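Local coordinates for protein isoaspartyl dipeptidase (Fervidobacterium islandicum, PDB 7CDH) that probably hydrolyses isoaspartyl (beta-aspartyl) dipeptides at a zinc-containing active site, as a metallopeptidase of the M38 family linked to protein repair, at residues A[92-97]-A[337-342]; A[208-213]-A[239-244]; A[14-19]-A[28-33]. All coordinates share one frame; numbering follows the deposited sequence.

How the interactions relate
Interactions 1 and 2 belong to the amidohydrolase barrel, whereas interaction 3 lies in the beta structure built by the N-terminal part of the chain, where strand 15-17 runs beside strand 8-11. Along the sequence interaction 3 closes first; interaction 1 then joins strand 90-95 to the late helix 333-339, and interaction 2 is nested inside that long loop. The centres of 1 and 2 are 21 Å apart, yet the two meet where Val-338 packs on Thr-244. Interaction 3 is centred 26 Å from interaction 1 and 38 Å from interaction 2. Interactions 1 and 2 thus hold barrel elements together, while interaction 3 joins N-terminal strands and touches neither.

Interaction 1 (A[92-97]-A[337-342]); sequences TVVGCL and RVFKLN
Val-94 and Phe-339 carry most of this contact, with Leu-341 and Thr-92 adding a second, smaller pair. The CG2 methyl of Val-94 stands over the phenyl ring of Phe-339, 4.3 Å from the ring centroid and only 11° off the ring normal, a CH-pi contact made squarely over the face. The opposite face is covered by the CG1 methyl of Val-338, whose carbon lies 4.1 Å above the ring plane of Phe-339, so the ring is sandwiched between two valines. Chi1 of Val-94 (-170°) sets CG1 anti to the backbone N and turns CG2 to the ring.

Two residues back on the same side of the strand, Thr-92 points CG2 at CD1 of Leu-341, 4.4 Å away. The chain reaches this pair by a Schellman motif: Lys-340 takes a positive phi just after the helix, and Leu-341 then faces the strand as Phe-339 does. The carbonyl oxygens of Phe-339 and Leu-341 each accept a hydrogen bond from glycerol, probably left from the crystallisation liquor.

Val-94 and Phe-339 both also touch Tyr-126 and Ile-152 on neighbouring strands. Just past the strand's end, the Cys-96 carbonyl accepts a hydrogen bond from the zinc ligand His-63. The Val-94 side chain is about 11 Å from a zinc ion, near the metal site but not part of it. These contacts are consistent with the helix end contributing Phe-339 to the apolar interior of an amidohydrolase TIM barrel.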
ATOM      1  N   THR A  92      -3.608 -27.125  29.331  1.00 24.80           N
ATOM      2  CA  THR A  92      -3.625 -25.764  28.793  1.00 27.32           C
ATOM      3  C   THR A  92      -2.255 -25.490  28.214  1.00 30.19           C
ATOM      4  O   THR A  92      -1.242 -25.831  28.861  1.00 31.82           O
ATOM      5  CB  THR A  92      -4.025 -24.714  29.820  1.00 31.68           C
ATOM      6  OG1 THR A  92      -5.369 -24.981  30.226  1.00 34.10           O
ATOM      7  CG2 THR A  92      -3.920 -23.312  29.258  1.00 35.87           C
ATOM      8  N   VAL A  93      -2.257 -24.915  27.015  1.00 31.59           N
ATOM      9  CA  VAL A  93      -1.035 -24.601  26.238  1.00 29.55           C
ATOM     10  C   VAL A  93      -1.158 -23.165  25.745  1.00 25.72           C
ATOM     11  O   VAL A  93      -2.245 -22.728  25.438  1.00 25.67           O
ATOM     12  CB  VAL A  93      -0.918 -25.660  25.134  1.00 34.56           C
ATOM     13  CG1 VAL A  93      -0.403 -25.129  23.826  1.00 40.15           C
ATOM     14  CG2 VAL A  93      -0.064 -26.818  25.616  1.00 34.79           C
ATOM     15  N   VAL A  94      -0.063 -22.441  25.760  1.00 27.92           N
ATOM     16  CA  VAL A  94       0.069 -21.105  25.142  1.00 27.06           C
ATOM     17  C   VAL A  94       1.099 -21.260  24.042  1.00 27.31           C
ATOM     18  O   VAL A  94       2.281 -21.587  24.379  1.00 24.71           O
ATOM     19  CB  VAL A  94       0.470 -20.016  26.140  1.00 29.13           C
ATOM     20  CG1 VAL A  94       0.336 -18.659  25.478  1.00 32.71           C
ATOM     21  CG2 VAL A  94      -0.386 -20.044  27.391  1.00 30.83           C
ATOM     22  N   GLY A  95       0.630 -21.095  22.796  1.00 28.54           N
ATOM     23  CA  GLY A  95       1.406 -21.333  21.560  1.00 26.77           C
ATOM     24  C   GLY A  95       2.017 -20.047  21.056  1.00 26.70           C
ATOM     25  O   GLY A  95       1.329 -19.009  21.067  1.00 28.14           O
ATOM     26  N   CYS A  96       3.265 -20.094  20.619  1.00 26.76           N
ATOM     27  CA  CYS A  96       3.921 -18.958  19.952  1.00 27.82           C
ATOM     28  C   CYS A  96       4.744 -19.440  18.757  1.00 27.95           C
ATOM     29  O   CYS A  96       4.940 -20.676  18.609  1.00 25.73           O
ATOM     30  CB  CYS A  96       4.808 -18.241  20.951  1.00 29.07           C
ATOM     31  SG  CYS A  96       6.065 -19.322  21.676  1.00 42.36           S
ATOM     32  N   LEU A  97       5.275 -18.476  18.000  1.00 27.00           N
ATOM     33  CA  LEU A  97       6.333 -18.682  16.983  1.00 27.56           C
ATOM     34  C   LEU A  97       7.703 -18.333  17.563  1.00 28.44           C
ATOM     35  O   LEU A  97       7.787 -17.582  18.545  1.00 29.41           O
ATOM     36  CB  LEU A  97       6.078 -17.791  15.766  1.00 28.45           C
ATOM     37  CG  LEU A  97       4.699 -17.905  15.143  1.00 29.39           C
ATOM     38  CD1 LEU A  97       4.582 -16.975  13.958  1.00 30.98           C
ATOM     39  CD2 LEU A  97       4.445 -19.344  14.736  1.00 31.80           C
ATOM     40  N   ARG A 337      -2.001 -16.862  37.029  1.00 34.18           N
ATOM     41  CA  ARG A 337      -2.014 -15.437  37.478  1.00 33.59           C
ATOM     42  C   ARG A 337      -1.450 -14.604  36.333  1.00 33.12           C
ATOM     43  O   ARG A 337      -2.070 -13.610  36.004  1.00 36.31           O
ATOM     44  CB  ARG A 337      -1.271 -15.226  38.797  1.00 30.83           C
ATOM     45  CG  ARG A 337      -1.084 -13.777  39.239  1.00 32.53           C
ATOM     46  CD  ARG A 337       0.363 -13.404  39.600  1.00 35.50           C
ATOM     47  NE  ARG A 337       0.921 -14.455  40.399  1.00 37.41           N
ATOM     48  CZ  ARG A 337       2.074 -15.059  40.213  1.00 38.56           C
ATOM     49  NH1 ARG A 337       2.930 -14.663  39.301  1.00 40.81           N
ATOM     50  NH2 ARG A 337       2.393 -16.057  41.005  1.00 43.52           N
ATOM     51  N   VAL A 338      -0.363 -15.053  35.706  1.00 34.39           N
ATOM     52  CA  VAL A 338       0.313 -14.284  34.623  1.00 33.38           C
ATOM     53  C   VAL A 338      -0.691 -14.008  33.492  1.00 34.47           C
ATOM     54  O   VAL A 338      -0.781 -12.862  33.094  1.00 34.24           O
ATOM     55  CB  VAL A 338       1.585 -14.992  34.129  1.00 33.22           C
ATOM     56  CG1 VAL A 338       2.144 -14.292  32.912  1.00 36.78           C
ATOM     57  CG2 VAL A 338       2.657 -15.034  35.205  1.00 35.54           C
ATOM     58  N   PHE A 339      -1.476 -15.004  33.060  1.00 35.50           N
ATOM     59  CA  PHE A 339      -2.355 -14.951  31.859  1.00 31.82           C
ATOM     60  C   PHE A 339      -3.791 -14.590  32.226  1.00 31.21           C
ATOM     61  O   PHE A 339      -4.578 -14.490  31.282  1.00 36.99           O
ATOM     62  CB  PHE A 339      -2.312 -16.288  31.109  1.00 31.65           C
ATOM     63  CG  PHE A 339      -0.961 -16.534  30.506  1.00 33.14           C
ATOM     64  CD1 PHE A 339      -0.528 -15.774  29.429  1.00 33.69           C
ATOM     65  CD2 PHE A 339      -0.090 -17.435  31.077  1.00 33.06           C
ATOM     66  CE1 PHE A 339       0.736 -15.958  28.903  1.00 31.96           C
ATOM     67  CE2 PHE A 339       1.174 -17.617  30.553  1.00 35.73           C
ATOM     68  CZ  PHE A 339       1.588 -16.870  29.478  1.00 35.58           C
ATOM     69  N   LYS A 340      -4.097 -14.365  33.505  1.00 33.04           N
ATOM     70  CA  LYS A 340      -5.456 -14.069  34.042  1.00 36.46           C
ATOM     71  C   LYS A 340      -6.444 -15.153  33.600  1.00 37.37           C
ATOM     72  O   LYS A 340      -7.483 -14.802  33.006  1.00 40.09           O
ATOM     73  CB  LYS A 340      -5.949 -12.690  33.613  1.00 41.73           C
ATOM     74  CG  LYS A 340      -5.006 -11.541  33.941  1.00 51.80           C
ATOM     75  CD  LYS A 340      -5.408 -10.712  35.139  1.00 60.92           C
ATOM     76  CE  LYS A 340      -4.520  -9.499  35.359  1.00 66.91           C
ATOM     77  NZ  LYS A 340      -4.436  -8.648  34.144  1.00 69.20           N
ATOM     78  N   LEU A 341      -6.127 -16.425  33.857  1.00 32.66           N
ATOM     79  CA  LEU A 341      -7.012 -17.553  33.496  1.00 33.63           C
ATOM     80  C   LEU A 341      -7.753 -18.053  34.739  1.00 38.17           C
ATOM     81  O   LEU A 341      -7.155 -18.114  35.812  1.00 42.95           O
ATOM     82  CB  LEU A 341      -6.167 -18.674  32.894  1.00 32.99           C
ATOM     83  CG  LEU A 341      -5.300 -18.265  31.715  1.00 35.60           C
ATOM     84  CD1 LEU A 341      -4.462 -19.442  31.241  1.00 34.66           C
ATOM     85  CD2 LEU A 341      -6.151 -17.695  30.576  1.00 36.35           C
ATOM     86  N   ASN A 342      -8.987 -18.513  34.556  1.00 43.86           N
ATOM     87  CA  ASN A 342      -9.751 -19.228  35.592  1.00 45.39           C
ATOM     88  C   ASN A 342      -9.339 -20.697  35.538  1.00 40.09           C
ATOM     89  O   ASN A 342     -10.202 -21.560  35.422  1.00 47.78           O
ATOM     90  CB  ASN A 342     -11.224 -18.821  35.527  1.00 54.52           C
ATOM     91  CG  ASN A 342     -11.350 -17.403  36.054  1.00 68.23           C
ATOM     92  OD1 ASN A 342     -11.645 -16.476  35.300  1.00 81.12           O
ATOM     93  ND2 ASN A 342     -10.997 -17.197  37.319  1.00 63.88           N
TER

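Interaction 2 (A[208-213]-A[239-244])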
ATOM      1  N   ASP A 208      15.116  -1.378  32.494  1.00 38.48           N
ATOM      2  CA  ASP A 208      15.011  -0.037  31.855  1.00 40.00           C
ATOM      3  C   ASP A 208      13.535   0.360  31.713  1.00 37.49           C
ATOM      4  O   ASP A 208      13.180   1.500  32.063  1.00 38.86           O
ATOM      5  CB  ASP A 208      15.698   0.030  30.493  1.00 45.75           C
ATOM      6  CG  ASP A 208      17.217  -0.060  30.518  1.00 50.66           C
ATOM      7  OD1 ASP A 208      17.821   0.153  31.607  1.00 58.45           O
ATOM      8  OD2 ASP A 208      17.783  -0.371  29.440  1.00 53.04           O
ATOM      9  N   ILE A 209      12.673  -0.565  31.316  1.00 34.91           N
ATOM     10  CA  ILE A 209      11.222  -0.261  31.156  1.00 35.96           C
ATOM     11  C   ILE A 209      10.624   0.165  32.513  1.00 36.99           C
ATOM     12  O   ILE A 209       9.893   1.176  32.553  1.00 40.01           O
ATOM     13  CB  ILE A 209      10.489  -1.466  30.533  1.00 35.13           C
ATOM     14  CG1 ILE A 209      10.985  -1.760  29.115  1.00 38.65           C
ATOM     15  CG2 ILE A 209       9.001  -1.233  30.571  1.00 34.37           C
ATOM     16  CD1 ILE A 209      10.685  -3.162  28.643  1.00 37.74           C
ATOM     17  N   ILE A 210      10.830  -0.601  33.581  1.00 35.04           N
ATOM     18  CA  ILE A 210      10.146  -0.330  34.878  1.00 38.36           C
ATOM     19  C   ILE A 210      10.776   0.887  35.583  1.00 41.65           C
ATOM     20  O   ILE A 210      10.037   1.615  36.269  1.00 44.86           O
ATOM     21  CB  ILE A 210      10.148  -1.570  35.774  1.00 37.32           C
ATOM     22  CG1 ILE A 210      11.569  -1.984  36.176  1.00 37.37           C
ATOM     23  CG2 ILE A 210       9.365  -2.687  35.096  1.00 37.40           C
ATOM     24  CD1 ILE A 210      11.600  -3.020  37.272  1.00 38.24           C
ATOM     25  N   GLU A 211      12.068   1.142  35.396  1.00 43.77           N
ATOM     26  CA  GLU A 211      12.757   2.265  36.076  1.00 48.18           C
ATOM     27  C   GLU A 211      12.403   3.575  35.374  1.00 46.61           C
ATOM     28  O   GLU A 211      12.192   4.553  36.077  1.00 59.42           O
ATOM     29  CB  GLU A 211      14.262   2.002  36.159  1.00 53.34           C
ATOM     30  CG  GLU A 211      14.597   0.994  37.249  1.00 58.46           C
ATOM     31  CD  GLU A 211      15.925   0.266  37.135  1.00 65.39           C
ATOM     32  OE1 GLU A 211      16.742   0.617  36.254  1.00 71.80           O
ATOM     33  OE2 GLU A 211      16.138  -0.661  37.933  1.00 71.87           O
ATOM     34  N   LYS A 212      12.297   3.585  34.049  1.00 48.11           N
ATOM     35  CA  LYS A 212      12.244   4.834  33.246  1.00 46.44           C
ATOM     36  C   LYS A 212      10.825   5.144  32.770  1.00 39.70           C
ATOM     37  O   LYS A 212      10.636   6.210  32.182  1.00 44.11           O
ATOM     38  CB  LYS A 212      13.160   4.720  32.028  1.00 52.75           C
ATOM     39  CG  LYS A 212      14.630   4.445  32.323  1.00 58.74           C
ATOM     40  CD  LYS A 212      15.364   3.989  31.067  1.00 66.87           C
ATOM     41  CE  LYS A 212      16.843   4.323  31.040  1.00 73.58           C
ATOM     42  NZ  LYS A 212      17.355   4.335  29.648  1.00 74.07           N
ATOM     43  N   THR A 213       9.855   4.261  32.987  1.00 35.79           N
ATOM     44  CA  THR A 213       8.465   4.486  32.529  1.00 35.07           C
ATOM     45  C   THR A 213       7.481   4.017  33.592  1.00 33.19           C
ATOM     46  O   THR A 213       7.896   3.348  34.544  1.00 36.64           O
ATOM     47  CB  THR A 213       8.156   3.805  31.177  1.00 36.70           C
ATOM     48  OG1 THR A 213       7.716   2.477  31.431  1.00 34.24           O
ATOM     49  CG2 THR A 213       9.318   3.780  30.210  1.00 35.21           C
ATOM     50  N   ALA A 239      12.062 -10.750  40.177  1.00 35.41           N
ATOM     51  CA  ALA A 239      10.995 -11.288  41.073  1.00 38.72           C
ATOM     52  C   ALA A 239      10.831 -10.400  42.305  1.00 37.05           C
ATOM     53  O   ALA A 239       9.653 -10.140  42.669  1.00 33.86           O
ATOM     54  CB  ALA A 239      11.269 -12.700  41.534  1.00 40.89           C
ATOM     55  N   LYS A 240      11.945  -9.963  42.915  1.00 36.72           N
ATOM     56  CA  LYS A 240      11.885  -9.176  44.174  1.00 40.55           C
ATOM     57  C   LYS A 240      11.142  -7.886  43.875  1.00 41.46           C
ATOM     58  O   LYS A 240      10.463  -7.408  44.768  1.00 46.17           O
ATOM     59  CB  LYS A 240      13.244  -8.865  44.797  1.00 43.34           C
ATOM     60  CG  LYS A 240      13.813  -9.990  45.648  1.00 46.97           C
ATOM     61  CD  LYS A 240      15.289  -9.831  45.907  1.00 51.71           C
ATOM     62  CE  LYS A 240      15.953 -11.131  46.280  1.00 60.30           C
ATOM     63  NZ  LYS A 240      17.403 -11.070  45.979  1.00 76.00           N
ATOM     64  N   ARG A 241      11.166  -7.398  42.640  1.00 36.46           N
ATOM     65  CA  ARG A 241      10.404  -6.166  42.325  1.00 33.38           C
ATOM     66  C   ARG A 241       8.976  -6.459  41.885  1.00 32.16           C
ATOM     67  O   ARG A 241       8.294  -5.492  41.559  1.00 36.27           O
ATOM     68  CB  ARG A 241      11.138  -5.352  41.271  1.00 35.44           C
ATOM     69  CG  ARG A 241      12.599  -5.173  41.612  1.00 38.81           C
ATOM     70  CD  ARG A 241      13.090  -3.903  41.012  1.00 44.25           C
ATOM     71  NE  ARG A 241      14.542  -3.887  40.990  1.00 51.11           N
ATOM     72  CZ  ARG A 241      15.252  -2.965  40.359  1.00 55.78           C
ATOM     73  NH1 ARG A 241      14.627  -2.009  39.680  1.00 63.73           N
ATOM     74  NH2 ARG A 241      16.573  -3.021  40.381  1.00 58.12           N
ATOM     75  N   GLY A 242       8.515  -7.711  41.896  1.00 36.72           N
ATOM     76  CA  GLY A 242       7.103  -8.057  41.596  1.00 36.94           C
ATOM     77  C   GLY A 242       6.961  -8.844  40.291  1.00 38.80           C
ATOM     78  O   GLY A 242       5.840  -9.216  39.942  1.00 39.07           O
ATOM     79  N   GLY A 243       8.064  -9.125  39.604  1.00 36.41           N
ATOM     80  CA  GLY A 243       8.039  -9.803  38.301  1.00 36.82           C
ATOM     81  C   GLY A 243       7.822 -11.291  38.412  1.00 33.39           C
ATOM     82  O   GLY A 243       8.091 -11.816  39.470  1.00 34.85           O
ATOM     83  N   THR A 244       7.314 -11.922  37.342  1.00 34.40           N
ATOM     84  CA  THR A 244       7.329 -13.391  37.143  1.00 32.93           C
ATOM     85  C   THR A 244       8.327 -13.718  36.038  1.00 32.36           C
ATOM     86  O   THR A 244       8.397 -12.958  35.098  1.00 37.40           O
ATOM     87  CB  THR A 244       5.941 -13.960  36.868  1.00 33.69           C
ATOM     88  OG1 THR A 244       5.140 -13.448  37.929  1.00 33.13           O
ATOM     89  CG2 THR A 244       5.913 -15.472  36.851  1.00 35.05           C
TER
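Arg-241 NH1 donates to Glu-211 OE2 at 2.7 Å, the bond at the heart of a salt bridge across the ends of two helices. It is reasonably straight, at 156° at the hydrogen, and arrives on the anti lone pair of OE2, the one turned away from the other carboxylate oxygen. The acceptor sits at the guanidinium edge close to its plane, and the carboxylate and guanidinium are nearly coplanar, 26° apart. NH2 of Arg-241 is farther from the same OE2 oxygen of Glu-211, at 3.4 Å, so the grip is essentially single-pronged.

The arginine chain is extended from CG to NE, which carries its head across to the glutamate, and the two side chains cross at about a right angle. Alongside, at an oblique angle, Ile-210 brings CD1 to the arginine: that methyl is 4.1 Å from CD of Arg-241. Glu-237, one helical turn earlier, makes a salt bridge to NE of Arg-241, so two carboxylates share the guanidinium and probably limit its swing.

Helix 229-240 closes in a Schellman motif, with Gly-242 N bonded to Ala-239 O at 2.8 Å. At the backbone angles of Gly-242 a beta carbon would be pressed against the carbonyl O of Arg-241. Helices 204-212 and 229-240 follow the consecutive strands 191-196 and 220-223, and the surface bridge ties neighbouring helices of the outer layer of a beta/alpha TIM barrel.

Interaction 3 (A[14-19]-A[28-33]); sequences EYIGKK and IHVGEG
Ile-16 and Val-30 meet methyl to methyl, CD1 of the isoleucine lying 3.8 Å from CG1 of the valine, with the two side chains crossing at about a right angle. The same Val-30 methyl also touches Lys-19, whose CB is 4.1 Å from Val-30 CG1. That methyl is anti to the backbone N of Val-30 (chi1 -173°), which places it where both partners can lean on it.

Lys-19 has the most surface buried here. Its chain bends at chi2 (-91°) and lies over the backbone of Gly-31, where CD of the lysine is 3.9 Å from the glycine CA. A beta carbon on Gly-31 would probably crowd NE2 of His-29. Beyond the glycine, Lys-19 and Glu-32 run side by side in the same direction, and NZ of the lysine reaches OE2 of the glutamate at 3.7 Å. This salt bridge is long, and Glu-32 is poorly ordered, so its attraction is probably loose. Were Lys-19 cut back to an alanine, the Glu-32 carboxylate would probably lose this positive partner and the backbone of Gly-31 its cover.

One shell farther out, a water accepts from Gly-33 N at 3.2 Å and makes a weak bond to the carbonyl oxygen of Lys-18, spanning the two segments. Backbone bonds from Ile-16 and Gly-17 to Val-10 secure the first segment, while Gly-31 is bonded to Asp-20. The second segment starts with a classic beta bulge, Ile-28 and His-29 both facing Ile-22.

The chain turns a corner at Lys-18: strand 15-17 lies beside strand 8-11, whereas 19-23 pairs antiparallel with 27-31, an edge strand, within this chain, of a four-stranded mixed sheet, where Ile-28 also packs on Ile-2 of a neighbouring subunit.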
ATOM      1  N   GLU A  14      -3.220 -26.246  47.138  1.00 45.16           N
ATOM      2  CA  GLU A  14      -3.142 -26.441  48.620  1.00 49.83           C
ATOM      3  C   GLU A  14      -3.750 -27.803  48.976  1.00 44.24           C
ATOM      4  O   GLU A  14      -4.850 -28.120  48.478  1.00 39.96           O
ATOM      5  CB  GLU A  14      -3.896 -25.365  49.403  1.00 56.48           C
ATOM      6  CG  GLU A  14      -3.141 -24.060  49.529  1.00 78.06           C
ATOM      7  CD  GLU A  14      -4.014 -22.853  49.852  1.00 97.96           C
ATOM      8  OE1 GLU A  14      -3.936 -22.348  51.000  1.00102.66           O
ATOM      9  OE2 GLU A  14      -4.764 -22.410  48.949  1.00106.06           O
ATOM     10  N   TYR A  15      -3.060 -28.587  49.803  1.00 43.48           N
ATOM     11  CA  TYR A  15      -3.504 -29.948  50.190  1.00 47.74           C
ATOM     12  C   TYR A  15      -4.740 -29.820  51.090  1.00 44.12           C
ATOM     13  O   TYR A  15      -4.663 -29.160  52.130  1.00 41.19           O
ATOM     14  CB  TYR A  15      -2.382 -30.718  50.884  1.00 48.85           C
ATOM     15  CG  TYR A  15      -2.809 -32.095  51.305  1.00 56.12           C
ATOM     16  CD1 TYR A  15      -2.970 -33.091  50.365  1.00 60.73           C
ATOM     17  CD2 TYR A  15      -3.103 -32.391  52.623  1.00 61.10           C
ATOM     18  CE1 TYR A  15      -3.392 -34.357  50.721  1.00 67.35           C
ATOM     19  CE2 TYR A  15      -3.519 -33.658  52.999  1.00 59.14           C
ATOM     20  CZ  TYR A  15      -3.658 -34.644  52.045  1.00 60.92           C
ATOM     21  OH  TYR A  15      -4.046 -35.906  52.371  1.00 63.09           O
ATOM     22  N   ILE A  16      -5.867 -30.383  50.667  1.00 42.14           N
ATOM     23  CA  ILE A  16      -7.138 -30.351  51.452  1.00 40.62           C
ATOM     24  C   ILE A  16      -7.584 -31.792  51.748  1.00 40.15           C
ATOM     25  O   ILE A  16      -8.744 -31.967  52.154  1.00 40.44           O
ATOM     26  CB  ILE A  16      -8.213 -29.528  50.720  1.00 38.97           C
ATOM     27  CG1 ILE A  16      -8.648 -30.164  49.396  1.00 40.03           C
ATOM     28  CG2 ILE A  16      -7.742 -28.104  50.529  1.00 37.04           C
ATOM     29  CD1 ILE A  16      -9.814 -29.440  48.761  1.00 43.56           C
ATOM     30  N   GLY A  17      -6.691 -32.767  51.528  1.00 40.01           N
ATOM     31  CA  GLY A  17      -6.895 -34.193  51.845  1.00 45.02           C
ATOM     32  C   GLY A  17      -8.071 -34.809  51.125  1.00 46.30           C
ATOM     33  O   GLY A  17      -8.372 -34.357  50.025  1.00 53.67           O
ATOM     34  N   LYS A  18      -8.658 -35.867  51.697  1.00 50.38           N
ATOM     35  CA  LYS A  18      -9.682 -36.710  51.022  1.00 54.60           C
ATOM     36  C   LYS A  18     -10.969 -35.892  50.858  1.00 56.09           C
ATOM     37  O   LYS A  18     -11.594 -35.531  51.879  1.00 54.09           O
ATOM     38  CB  LYS A  18      -9.862 -38.055  51.731  1.00 62.12           C
ATOM     39  CG  LYS A  18      -9.053 -39.194  51.112  1.00 69.68           C
ATOM     40  CD  LYS A  18      -9.477 -40.579  51.541  1.00 77.22           C
ATOM     41  CE  LYS A  18      -9.090 -40.867  52.977  1.00 84.65           C
ATOM     42  NZ  LYS A  18      -9.969 -41.888  53.596  1.00 87.22           N
ATOM     43  N   LYS A  19     -11.286 -35.532  49.609  1.00 52.31           N
ATOM     44  CA  LYS A  19     -12.470 -34.710  49.262  1.00 48.16           C
ATOM     45  C   LYS A  19     -13.060 -35.227  47.959  1.00 42.78           C
ATOM     46  O   LYS A  19     -12.364 -35.879  47.213  1.00 48.39           O
ATOM     47  CB  LYS A  19     -12.125 -33.228  49.135  1.00 50.03           C
ATOM     48  CG  LYS A  19     -11.654 -32.552  50.410  1.00 55.48           C
ATOM     49  CD  LYS A  19     -12.744 -31.922  51.222  1.00 59.69           C
ATOM     50  CE  LYS A  19     -12.233 -31.310  52.512  1.00 60.38           C
ATOM     51  NZ  LYS A  19     -12.575 -32.169  53.672  1.00 67.22           N
ATOM     52  N   ILE A  28     -18.535 -27.752  40.388  1.00 46.51           N
ATOM     53  CA  ILE A  28     -19.831 -27.456  41.059  1.00 50.92           C
ATOM     54  C   ILE A  28     -19.644 -27.424  42.584  1.00 52.97           C
ATOM     55  O   ILE A  28     -20.258 -26.545  43.203  1.00 56.72           O
ATOM     56  CB  ILE A  28     -20.913 -28.456  40.624  1.00 54.93           C
ATOM     57  CG1 ILE A  28     -21.382 -28.166  39.195  1.00 58.15           C
ATOM     58  CG2 ILE A  28     -22.074 -28.442  41.604  1.00 53.49           C
ATOM     59  CD1 ILE A  28     -22.080 -29.332  38.540  1.00 59.66           C
ATOM     60  N   HIS A  29     -18.857 -28.344  43.159  1.00 56.81           N
ATOM     61  CA  HIS A  29     -18.744 -28.559  44.630  1.00 57.59           C
ATOM     62  C   HIS A  29     -17.508 -29.393  44.991  1.00 49.23           C
ATOM     63  O   HIS A  29     -17.300 -30.483  44.420  1.00 46.94           O
ATOM     64  CB  HIS A  29     -20.043 -29.190  45.164  1.00 65.14           C
ATOM     65  CG  HIS A  29     -20.044 -29.404  46.640  1.00 68.48           C
ATOM     66  ND1 HIS A  29     -20.137 -28.344  47.535  1.00 69.58           N
ATOM     67  CD2 HIS A  29     -19.942 -30.532  47.379  1.00 62.73           C
ATOM     68  CE1 HIS A  29     -20.095 -28.811  48.765  1.00 64.78           C
ATOM     69  NE2 HIS A  29     -19.974 -30.152  48.692  1.00 69.61           N
ATOM     70  N   VAL A  30     -16.707 -28.885  45.914  1.00 48.55           N
ATOM     71  CA  VAL A  30     -15.655 -29.687  46.607  1.00 61.15           C
ATOM     72  C   VAL A  30     -16.148 -29.951  48.039  1.00 60.35           C
ATOM     73  O   VAL A  30     -16.612 -28.997  48.701  1.00 58.07           O
ATOM     74  CB  VAL A  30     -14.282 -28.982  46.578  1.00 55.65           C
ATOM     75  CG1 VAL A  30     -13.175 -29.868  47.128  1.00 46.80           C
ATOM     76  CG2 VAL A  30     -13.928 -28.524  45.171  1.00 58.99           C
ATOM     77  N   GLY A  31     -16.082 -31.195  48.507  1.00 59.33           N
ATOM     78  CA  GLY A  31     -16.406 -31.478  49.918  1.00 66.20           C
ATOM     79  C   GLY A  31     -16.345 -32.947  50.263  1.00 68.35           C
ATOM     80  O   GLY A  31     -16.015 -33.752  49.380  1.00 61.35           O
ATOM     81  N   GLU A  32     -16.719 -33.272  51.502  1.00 85.94           N
ATOM     82  CA  GLU A  32     -16.682 -34.641  52.090  1.00 89.09           C
ATOM     83  C   GLU A  32     -17.656 -35.532  51.307  1.00 78.77           C
ATOM     84  O   GLU A  32     -18.674 -35.001  50.809  1.00 64.07           O
ATOM     85  CB  GLU A  32     -17.005 -34.574  53.589  1.00100.18           C
ATOM     86  CG  GLU A  32     -16.125 -33.593  54.362  1.00116.58           C
ATOM     87  CD  GLU A  32     -16.630 -32.153  54.448  1.00133.06           C
ATOM     88  OE1 GLU A  32     -17.537 -31.902  55.267  1.00134.46           O
ATOM     89  OE2 GLU A  32     -16.119 -31.278  53.695  1.00127.17           O
ATOM     90  N   GLY A  33     -17.327 -36.819  51.165  1.00 81.22           N
ATOM     91  CA  GLY A  33     -18.141 -37.800  50.422  1.00 92.09           C
ATOM     92  C   GLY A  33     -19.580 -37.804  50.911  1.00105.11           C
ATOM     93  O   GLY A  33     -19.780 -37.903  52.134  1.00118.64           O
TER
HETATM   94  O   HOH W   1     -14.353 -37.669  52.137  1.00 71.74           O